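Local coordinates for protein soluble lytic murein transglycosylase (Pseudomonas aeruginosa, PDB 5OHU) that cleaves the glycan strands of bacterial peptidoglycan as a lytic transglycosylase, working both from strand ends and at sites within the strands, at residues A[451-459]-A[500-508]; A[470-479]-A[617-625]. All coordinates share one frame; numbering follows the deposited sequence.

Contact 1: A[451-459]-A[500-508]; sequences MQWYFPAIR and TRQESAFMS. With PO4 (phosphate ion), chain H.
Met507 reaches over the first turn of helix 454-463 and meets Tyr454 and Phe455 with three successive atoms, a worked example of how one flexible thioether can follow an uneven helix end. Its CG lies tightly against Phe455 CB. The bend at chi2 (-74°) turns SD to the backbone, where it accepts a weak but nearly straight hydrogen bond from Phe455 N at 3.5 Å. This amide belongs to the opening turn, after the N-cap residue Trp453, so it has no earlier helical carbonyl to bind. A second bend, at chi3 (74°), sends the terminal CE on to within 3.6 Å of Tyr454 CD2, the two side chains crossing at about a right angle, while SD also makes an oblique Met-aromatic contact with the five-membered ring of Trp453.

Beside the methionine, Ala505 CB points toward helix 454-463 and fits between Phe455 CD1, 3.6 Å away, and Ile458 CD1, 3.8 Å away. Ile458 comes against Arg501 from the opposite direction and covers one face of its guanidinium, with CG2 3.6 Å from NH2; the polar partner of that guanidinium is Arg473 O. A type I' turn from Ser504 to Met507 brings Phe506 O to the edge of the Tyr454 ring, near its plane. Just beyond the turn, Ser508 N donates an almost linear hydrogen bond (177°) to O3 of a phosphate ion, at 3.1 Å.

The contact sets the start of helix 454-463, part of the L domain, against the end of helix 493-504, whose Glu503-Ser504 pair matches the Glu-Ser signature of the SLT family. Helix 422-433 receives Trp453 and Phe455, helix 438-450 packs on Pro456, and helix 605-624 meets Arg501 and Phe506.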
loop_
_atom_site.group_PDB
_atom_site.type_symbol
_atom_site.label_atom_id
_atom_site.label_comp_id
_atom_site.label_asym_id
_atom_site.label_seq_id
_atom_site.Cartn_x
_atom_site.Cartn_y
_atom_site.Cartn_z
ATOM N N MET A 451 6.781 7.748 24.548
ATOM C CA MET A 451 7.865 6.778 24.534
ATOM C C MET A 451 8.891 7.062 23.443
ATOM O O MET A 451 9.792 6.241 23.228
ATOM C CB MET A 451 7.296 5.366 24.362
ATOM C CG MET A 451 6.328 4.947 25.469
ATOM S SD MET A 451 5.335 3.505 25.022
ATOM C CE MET A 451 6.624 2.303 24.734
ATOM N N GLN A 452 8.775 8.202 22.752
ATOM C CA GLN A 452 9.627 8.548 21.609
ATOM C C GLN A 452 9.438 7.555 20.473
ATOM O O GLN A 452 10.362 7.266 19.710
ATOM C CB GLN A 452 11.109 8.644 21.997
ATOM C CG GLN A 452 11.524 9.974 22.621
ATOM C CD GLN A 452 10.590 10.423 23.728
ATOM O OE1 GLN A 452 10.581 9.852 24.819
ATOM N NE2 GLN A 452 9.786 11.449 23.448
ATOM N N TRP A 453 8.229 7.019 20.358
ATOM C CA TRP A 453 7.917 6.071 19.303
ATOM C C TRP A 453 7.088 6.781 18.245
ATOM O O TRP A 453 5.875 6.595 18.112
ATOM C CB TRP A 453 7.245 4.846 19.876
ATOM C CG TRP A 453 8.268 3.832 19.972
ATOM C CD1 TRP A 453 9.613 4.037 19.875
ATOM C CD2 TRP A 453 8.081 2.436 20.135
ATOM N NE1 TRP A 453 10.276 2.853 19.975
ATOM C CE2 TRP A 453 9.357 1.849 20.138
ATOM C CE3 TRP A 453 6.957 1.620 20.285
ATOM C CZ2 TRP A 453 9.541 0.489 20.296
ATOM C CZ3 TRP A 453 7.139 0.267 20.428
ATOM C CH2 TRP A 453 8.424 -0.289 20.434
ATOM N N TYR A 454 7.809 7.573 17.449
ATOM C CA TYR A 454 7.185 8.546 16.565
ATOM C C TYR A 454 6.320 7.879 15.512
ATOM O O TYR A 454 5.181 8.301 15.295
ATOM C CB TYR A 454 8.274 9.425 15.945
ATOM C CG TYR A 454 9.089 10.094 17.037
ATOM C CD1 TYR A 454 8.450 10.812 18.053
ATOM C CD2 TYR A 454 10.480 9.971 17.090
ATOM C CE1 TYR A 454 9.169 11.405 19.072
ATOM C CE2 TYR A 454 11.202 10.566 18.105
ATOM C CZ TYR A 454 10.539 11.277 19.092
ATOM O OH TYR A 454 11.245 11.870 20.103
ATOM N N PHE A 455 6.820 6.813 14.867
ATOM C CA PHE A 455 5.998 6.165 13.843
ATOM C C PHE A 455 4.782 5.461 14.429
ATOM O O PHE A 455 3.672 5.664 13.906
ATOM C CB PHE A 455 6.840 5.216 12.991
ATOM C CG PHE A 455 6.058 4.531 11.909
ATOM C CD1 PHE A 455 5.202 5.259 11.093
ATOM C CD2 PHE A 455 6.171 3.167 11.710
ATOM C CE1 PHE A 455 4.469 4.634 10.101
ATOM C CE2 PHE A 455 5.450 2.536 10.721
ATOM C CZ PHE A 455 4.595 3.267 9.912
ATOM N N PRO A 456 4.892 4.625 15.470
ATOM C CA PRO A 456 3.659 4.108 16.094
ATOM C C PRO A 456 2.665 5.212 16.429
ATOM O O PRO A 456 1.469 5.070 16.161
ATOM C CB PRO A 456 4.180 3.393 17.348
ATOM C CG PRO A 456 5.554 2.959 16.979
ATOM C CD PRO A 456 6.101 4.065 16.110
ATOM N N ALA A 457 3.142 6.320 16.999
ATOM C CA ALA A 457 2.259 7.436 17.313
ATOM C C ALA A 457 1.637 8.022 16.050
ATOM O O ALA A 457 0.421 8.256 16.001
ATOM C CB ALA A 457 3.033 8.505 18.087
ATOM N N ILE A 458 2.457 8.262 15.019
ATOM C CA ILE A 458 1.946 8.768 13.744
ATOM C C ILE A 458 0.936 7.793 13.149
ATOM O O ILE A 458 -0.122 8.194 12.646
ATOM C CB ILE A 458 3.119 9.026 12.774
ATOM C CG1 ILE A 458 3.897 10.289 13.180
ATOM C CG2 ILE A 458 2.625 9.085 11.313
ATOM C CD1 ILE A 458 5.291 10.379 12.573
ATOM N N ARG A 459 1.250 6.495 13.196
ATOM C CA ARG A 459 0.350 5.478 12.659
ATOM C C ARG A 459 -1.007 5.502 13.369
ATOM O O ARG A 459 -2.058 5.478 12.722
ATOM C CB ARG A 459 1.020 4.110 12.772
ATOM C CG ARG A 459 0.277 2.955 12.150
ATOM C CD ARG A 459 1.118 1.694 12.279
ATOM N NE ARG A 459 0.351 0.477 12.041
ATOM C CZ ARG A 459 0.264 -0.135 10.865
ATOM N NH1 ARG A 459 0.898 0.358 9.807
ATOM N NH2 ARG A 459 -0.459 -1.242 10.747
ATOM N N THR A 500 12.556 13.424 5.728
ATOM C CA THR A 500 12.710 12.444 6.793
ATOM C C THR A 500 11.356 11.970 7.301
ATOM O O THR A 500 11.144 10.769 7.498
ATOM C CB THR A 500 13.532 13.056 7.919
ATOM O OG1 THR A 500 14.819 13.397 7.407
ATOM C CG2 THR A 500 13.682 12.085 9.066
ATOM N N ARG A 501 10.423 12.900 7.504
ATOM C CA ARG A 501 9.105 12.523 7.993
ATOM C C ARG A 501 8.414 11.545 7.036
ATOM O O ARG A 501 7.794 10.569 7.476
ATOM C CB ARG A 501 8.275 13.789 8.219
ATOM C CG ARG A 501 6.767 13.571 8.324
ATOM C CD ARG A 501 6.367 12.758 9.541
ATOM N NE ARG A 501 4.917 12.753 9.667
ATOM C CZ ARG A 501 4.129 11.879 9.051
ATOM N NH1 ARG A 501 4.661 10.938 8.276
ATOM N NH2 ARG A 501 2.814 11.947 9.211
ATOM N N GLN A 502 8.549 11.765 5.725
ATOM C CA GLN A 502 7.952 10.877 4.729
ATOM C C GLN A 502 8.677 9.540 4.647
ATOM O O GLN A 502 8.036 8.491 4.561
ATOM C CB GLN A 502 7.966 11.566 3.358
ATOM C CG GLN A 502 7.560 10.736 2.158
ATOM C CD GLN A 502 6.140 10.148 2.250
ATOM O OE1 GLN A 502 5.919 8.983 1.895
ATOM N NE2 GLN A 502 5.209 10.916 2.819
ATOM N N GLU A 503 10.005 9.555 4.685
ATOM C CA GLU A 503 10.769 8.342 4.420
ATOM C C GLU A 503 10.674 7.351 5.577
ATOM O O GLU A 503 10.443 6.156 5.366
ATOM C CB GLU A 503 12.236 8.698 4.135
ATOM C CG GLU A 503 12.493 9.330 2.767
ATOM C CD GLU A 503 12.200 8.380 1.603
ATOM O OE1 GLU A 503 12.027 8.863 0.469
ATOM O OE2 GLU A 503 12.137 7.149 1.819
ATOM N N SER A 504 10.871 7.827 6.803
ATOM C CA SER A 504 10.997 6.960 7.964
ATOM C C SER A 504 10.045 7.301 9.093
ATOM O O SER A 504 9.961 6.522 10.051
ATOM C CB SER A 504 12.425 7.023 8.531
ATOM O OG SER A 504 12.655 8.309 9.105
ATOM N N ALA A 505 9.361 8.447 9.034
ATOM C CA ALA A 505 8.581 8.948 10.168
ATOM C C ALA A 505 9.450 9.004 11.419
ATOM O O ALA A 505 9.009 8.704 12.530
ATOM C CB ALA A 505 7.330 8.096 10.404
ATOM N N PHE A 506 10.721 9.345 11.215
ATOM C CA PHE A 506 11.693 9.569 12.277
ATOM C C PHE A 506 12.018 8.319 13.083
ATOM O O PHE A 506 12.478 8.420 14.220
ATOM C CB PHE A 506 11.233 10.700 13.197
ATOM C CG PHE A 506 11.475 12.054 12.618
ATOM C CD1 PHE A 506 10.556 12.620 11.740
ATOM C CD2 PHE A 506 12.638 12.755 12.927
ATOM C CE1 PHE A 506 10.785 13.866 11.187
ATOM C CE2 PHE A 506 12.871 14.006 12.391
ATOM C CZ PHE A 506 11.946 14.563 11.519
ATOM N N MET A 507 11.836 7.135 12.518
ATOM C CA MET A 507 12.362 5.919 13.125
ATOM C C MET A 507 13.724 5.633 12.506
ATOM O O MET A 507 13.810 5.201 11.354
ATOM C CB MET A 507 11.396 4.756 12.943
ATOM C CG MET A 507 10.033 5.030 13.561
ATOM S SD MET A 507 9.769 4.988 15.374
ATOM C CE MET A 507 10.519 6.501 15.980
ATOM N N SER A 508 14.786 5.876 13.280
ATOM C CA SER A 508 16.145 5.886 12.757
ATOM C C SER A 508 16.682 4.499 12.441
ATOM O O SER A 508 17.726 4.403 11.786
ATOM C CB SER A 508 17.085 6.578 13.745
ATOM O OG SER A 508 17.233 5.807 14.921
HETATM P P PO4 H . 14.757 7.860 16.793
HETATM O O1 PO4 H . 16.094 7.692 17.470
HETATM O O2 PO4 H . 14.892 8.892 15.698
HETATM O O3 PO4 H . 14.301 6.536 16.224
HETATM O O4 PO4 H . 13.734 8.328 17.797
#

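Contact 2: A[470-479]-A[617-625]; sequences LDIRFPMAHR and YAVIYGQKL. With PO4 (phosphate ion), chain I; PO4 (phosphate ion), chain H.
Phe474 lies opposite Tyr621, their CA atoms 7.5 Å apart, as the chain leaving the weakly bonded helix 470-473 follows the last turns of helix 605-624. The Phe474 ring is turned edge-on to two tyrosines: an offset edge-to-face pair with Tyr617, planes at 65°, and a T-shaped pair with Tyr621, planes at 84°. Ile620 CG2 closes over a face of the same ring as a CH-pi contact, 4.0 Å from its centroid. Tyr621 OH donates to Pro475 O at 2.9 Å, in the carbonyl plane and on a lone pair. Met476 SD lies in the plane at the edge of the Tyr621 ring, 3.8 Å from CE1, a Met-aromatic contact. Lys624, bent at chi3 (109°) and chi4, carries its NZ back to Asp471 OD1 for a salt bridge of 3.1 Å, adding a weak bond to Leu470 O; Asn391 also binds that carboxylate oxygen. A water joins Arg473 NH2 to Tyr617 OH, while Arg473 NH1 is bound by Trp467 O.

Aromatic packing is thus flanked by directed polar bonds, which fix the tyrosine hydroxyl and the lysine end.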
loop_
_atom_site.group_PDB
_atom_site.type_symbol
_atom_site.label_atom_id
_atom_site.label_comp_id
_atom_site.label_asym_id
_atom_site.label_seq_id
_atom_site.Cartn_x
_atom_site.Cartn_y
_atom_site.Cartn_z
ATOM N N LEU A 470 -0.082 18.474 15.663
ATOM C CA LEU A 470 1.116 18.609 14.854
ATOM C C LEU A 470 2.388 18.281 15.620
ATOM O O LEU A 470 3.448 18.140 15.003
ATOM C CB LEU A 470 1.179 20.023 14.282
ATOM C CG LEU A 470 -0.021 20.388 13.396
ATOM C CD1 LEU A 470 0.223 21.739 12.707
ATOM C CD2 LEU A 470 -0.255 19.316 12.327
ATOM N N ASP A 471 2.311 18.156 16.945
ATOM C CA ASP A 471 3.448 17.634 17.691
ATOM C C ASP A 471 3.636 16.149 17.404
ATOM O O ASP A 471 4.748 15.697 17.106
ATOM C CB ASP A 471 3.260 17.893 19.187
ATOM C CG ASP A 471 3.525 19.352 19.568
ATOM O OD1 ASP A 471 3.522 20.219 18.663
ATOM O OD2 ASP A 471 3.732 19.631 20.769
ATOM N N ILE A 472 2.550 15.378 17.453
ATOM C CA ILE A 472 2.672 13.950 17.189
ATOM C C ILE A 472 2.921 13.704 15.711
ATOM O O ILE A 472 3.775 12.895 15.345
ATOM C CB ILE A 472 1.428 13.193 17.684
ATOM C CG1 ILE A 472 1.336 13.250 19.211
ATOM C CG2 ILE A 472 1.477 11.741 17.215
ATOM C CD1 ILE A 472 0.331 12.280 19.779
ATOM N N ARG A 473 2.201 14.407 14.836
ATOM C CA ARG A 473 2.326 14.125 13.413
ATOM C C ARG A 473 3.663 14.576 12.841
ATOM O O ARG A 473 4.055 14.090 11.773
ATOM C CB ARG A 473 1.179 14.778 12.634
ATOM C CG ARG A 473 -0.185 14.079 12.801
ATOM C CD ARG A 473 -1.257 14.714 11.907
ATOM N NE ARG A 473 -0.938 14.561 10.487
ATOM C CZ ARG A 473 -1.176 15.483 9.562
ATOM N NH1 ARG A 473 -1.730 16.635 9.910
ATOM N NH2 ARG A 473 -0.844 15.258 8.289
ATOM N N PHE A 474 4.377 15.477 13.516
ATOM C CA PHE A 474 5.602 16.068 12.975
ATOM C C PHE A 474 6.680 16.138 14.055
ATOM O O PHE A 474 6.979 17.195 14.612
ATOM C CB PHE A 474 5.289 17.427 12.343
ATOM C CG PHE A 474 4.338 17.298 11.197
ATOM C CD1 PHE A 474 4.765 16.714 10.016
ATOM C CD2 PHE A 474 2.998 17.631 11.330
ATOM C CE1 PHE A 474 3.896 16.519 8.956
ATOM C CE2 PHE A 474 2.113 17.443 10.260
ATOM C CZ PHE A 474 2.566 16.878 9.079
ATOM N N PRO A 475 7.307 15.003 14.342
ATOM C CA PRO A 475 8.367 14.990 15.352
ATOM C C PRO A 475 9.573 15.822 14.933
ATOM O O PRO A 475 9.829 16.054 13.745
ATOM C CB PRO A 475 8.739 13.503 15.458
ATOM C CG PRO A 475 8.088 12.829 14.294
ATOM C CD PRO A 475 6.918 13.652 13.910
ATOM N N MET A 476 10.346 16.246 15.946
ATOM C CA MET A 476 11.509 17.108 15.750
ATOM C C MET A 476 12.799 16.468 16.242
ATOM O O MET A 476 13.739 17.188 16.590
ATOM C CB MET A 476 11.303 18.445 16.459
ATOM C CG MET A 476 10.100 19.227 15.977
ATOM S SD MET A 476 10.472 20.082 14.441
ATOM C CE MET A 476 11.615 21.336 15.008
ATOM N N ALA A 477 12.859 15.142 16.313
ATOM C CA ALA A 477 14.058 14.488 16.825
ATOM C C ALA A 477 15.256 14.768 15.921
ATOM O O ALA A 477 15.125 14.863 14.699
ATOM C CB ALA A 477 13.837 12.980 16.948
ATOM N N HIS A 478 16.434 14.894 16.534
ATOM C CA HIS A 478 17.691 15.129 15.824
ATOM C C HIS A 478 17.690 16.468 15.105
ATOM O O HIS A 478 18.382 16.646 14.097
ATOM C CB HIS A 478 18.000 13.984 14.854
ATOM C CG HIS A 478 17.861 12.638 15.488
ATOM N ND1 HIS A 478 18.806 12.124 16.352
ATOM C CD2 HIS A 478 16.873 11.716 15.419
ATOM C CE1 HIS A 478 18.414 10.936 16.773
ATOM N NE2 HIS A 478 17.243 10.666 16.224
ATOM N N ARG A 479 16.933 17.411 15.675
ATOM C CA ARG A 479 16.777 18.748 15.121
ATOM C C ARG A 479 18.113 19.437 14.852
ATOM O O ARG A 479 18.289 20.076 13.805
ATOM C CB ARG A 479 15.938 19.582 16.091
ATOM C CG ARG A 479 15.794 21.042 15.710
ATOM C CD ARG A 479 14.887 21.757 16.704
ATOM N NE ARG A 479 14.741 23.167 16.368
ATOM C CZ ARG A 479 13.743 23.933 16.793
ATOM N NH1 ARG A 479 12.794 23.416 17.566
ATOM N NH2 ARG A 479 13.693 25.212 16.439
ATOM N N TYR A 617 4.415 18.716 4.217
ATOM C CA TYR A 617 5.133 18.594 5.478
ATOM C C TYR A 617 6.124 19.734 5.652
ATOM O O TYR A 617 6.307 20.228 6.772
ATOM C CB TYR A 617 5.861 17.241 5.556
ATOM C CG TYR A 617 4.964 16.007 5.538
ATOM C CD1 TYR A 617 3.584 16.104 5.743
ATOM C CD2 TYR A 617 5.500 14.744 5.302
ATOM C CE1 TYR A 617 2.767 14.972 5.720
ATOM C CE2 TYR A 617 4.701 13.615 5.289
ATOM C CZ TYR A 617 3.338 13.734 5.503
ATOM O OH TYR A 617 2.552 12.608 5.478
ATOM N N ALA A 618 6.764 20.163 4.556
ATOM C CA ALA A 618 7.734 21.243 4.651
ATOM C C ALA A 618 7.068 22.534 5.091
ATOM O O ALA A 618 7.682 23.340 5.790
ATOM C CB ALA A 618 8.461 21.439 3.317
ATOM N N VAL A 619 5.815 22.758 4.687
ATOM C CA VAL A 619 5.098 23.925 5.178
ATOM C C VAL A 619 4.999 23.863 6.689
ATOM O O VAL A 619 5.307 24.833 7.396
ATOM C CB VAL A 619 3.702 24.027 4.535
ATOM C CG1 VAL A 619 2.919 25.130 5.197
ATOM C CG2 VAL A 619 3.812 24.307 3.050
ATOM N N ILE A 620 4.574 22.711 7.210
ATOM C CA ILE A 620 4.400 22.575 8.652
ATOM C C ILE A 620 5.733 22.751 9.358
ATOM O O ILE A 620 5.840 23.477 10.354
ATOM C CB ILE A 620 3.756 21.216 8.982
ATOM C CG1 ILE A 620 2.389 21.145 8.318
ATOM C CG2 ILE A 620 3.600 21.036 10.485
ATOM C CD1 ILE A 620 1.517 22.297 8.713
ATOM N N TYR A 621 6.775 22.088 8.849
ATOM C CA TYR A 621 8.070 22.193 9.498
ATOM C C TYR A 621 8.603 23.615 9.423
ATOM O O TYR A 621 9.324 24.051 10.330
ATOM C CB TYR A 621 9.048 21.192 8.894
ATOM C CG TYR A 621 8.903 19.815 9.498
ATOM C CD1 TYR A 621 9.130 19.612 10.854
ATOM C CD2 TYR A 621 8.518 18.721 8.717
ATOM C CE1 TYR A 621 8.991 18.359 11.428
ATOM C CE2 TYR A 621 8.386 17.455 9.274
ATOM C CZ TYR A 621 8.621 17.280 10.639
ATOM O OH TYR A 621 8.499 16.031 11.219
ATOM N N GLY A 622 8.233 24.355 8.369
ATOM C CA GLY A 622 8.601 25.760 8.295
ATOM C C GLY A 622 8.091 26.555 9.479
ATOM O O GLY A 622 8.821 27.359 10.066
ATOM N N GLN A 623 6.829 26.328 9.863
ATOM C CA GLN A 623 6.298 26.992 11.050
ATOM C C GLN A 623 7.056 26.563 12.300
ATOM O O GLN A 623 7.496 27.405 13.089
ATOM C CB GLN A 623 4.803 26.709 11.201
ATOM C CG GLN A 623 4.021 27.859 11.839
ATOM C CD GLN A 623 3.932 29.083 10.926
ATOM O OE1 GLN A 623 3.946 28.961 9.701
ATOM N NE2 GLN A 623 3.845 30.267 11.525
ATOM N N LYS A 624 7.234 25.249 12.489
ATOM C CA LYS A 624 7.911 24.754 13.685
ATOM C C LYS A 624 9.351 25.232 13.751
ATOM O O LYS A 624 9.908 25.374 14.845
ATOM C CB LYS A 624 7.864 23.222 13.736
ATOM C CG LYS A 624 6.463 22.663 13.999
ATOM C CD LYS A 624 6.447 21.138 13.991
ATOM C CE LYS A 624 6.241 20.546 15.380
ATOM N NZ LYS A 624 4.930 20.978 15.976
ATOM N N LEU A 625 9.976 25.461 12.606
ATOM C CA LEU A 625 11.344 25.948 12.576
ATOM C C LEU A 625 11.432 27.470 12.561
ATOM O O LEU A 625 12.544 28.000 12.530
ATOM C CB LEU A 625 12.084 25.370 11.364
ATOM C CG LEU A 625 12.416 23.891 11.554
ATOM C CD1 LEU A 625 12.740 23.198 10.232
ATOM C CD2 LEU A 625 13.560 23.745 12.592
HETATM P P PO4 I . 21.418 14.262 17.548
HETATM O O1 PO4 I . 22.882 14.185 17.909
HETATM O O2 PO4 I . 20.586 14.186 18.810
HETATM O O3 PO4 I . 21.080 13.084 16.664
HETATM O O4 PO4 I . 21.133 15.559 16.825
HETATM P P PO4 H . 14.757 7.860 16.793
HETATM O O1 PO4 H . 16.094 7.692 17.470
HETATM O O2 PO4 H . 14.892 8.892 15.698
HETATM O O3 PO4 H . 14.301 6.536 16.224
HETATM O O4 PO4 H . 13.734 8.328 17.797
HETATM O O HOH W 1 -0.189 12.866 6.731
#

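How the contacts relate
Contacts 1 and 2 have centres 12 Å apart and interlock along the chain, since residues 470-479 fall between 451-459 and 500-508 in sequence, with 617-625 coming last. They also touch. Arg501 NE lies 2.6 Å from Arg473 O, a probable hydrogen bond, and Ile458 CG1 packs 3.4 Å from Ile472 O. The Phe506 ring of contact 1 reaches contact 2, its CE1 3.1 Å from Tyr621 OH and its CE2 3.3 Å from Ala477 O. One phosphate, probably from the crystallisation liquor, is bound by Ser508 and His478. Because residues 500-508 hold the Glu-Ser pair, both contacts probably lie beside the active-site helix.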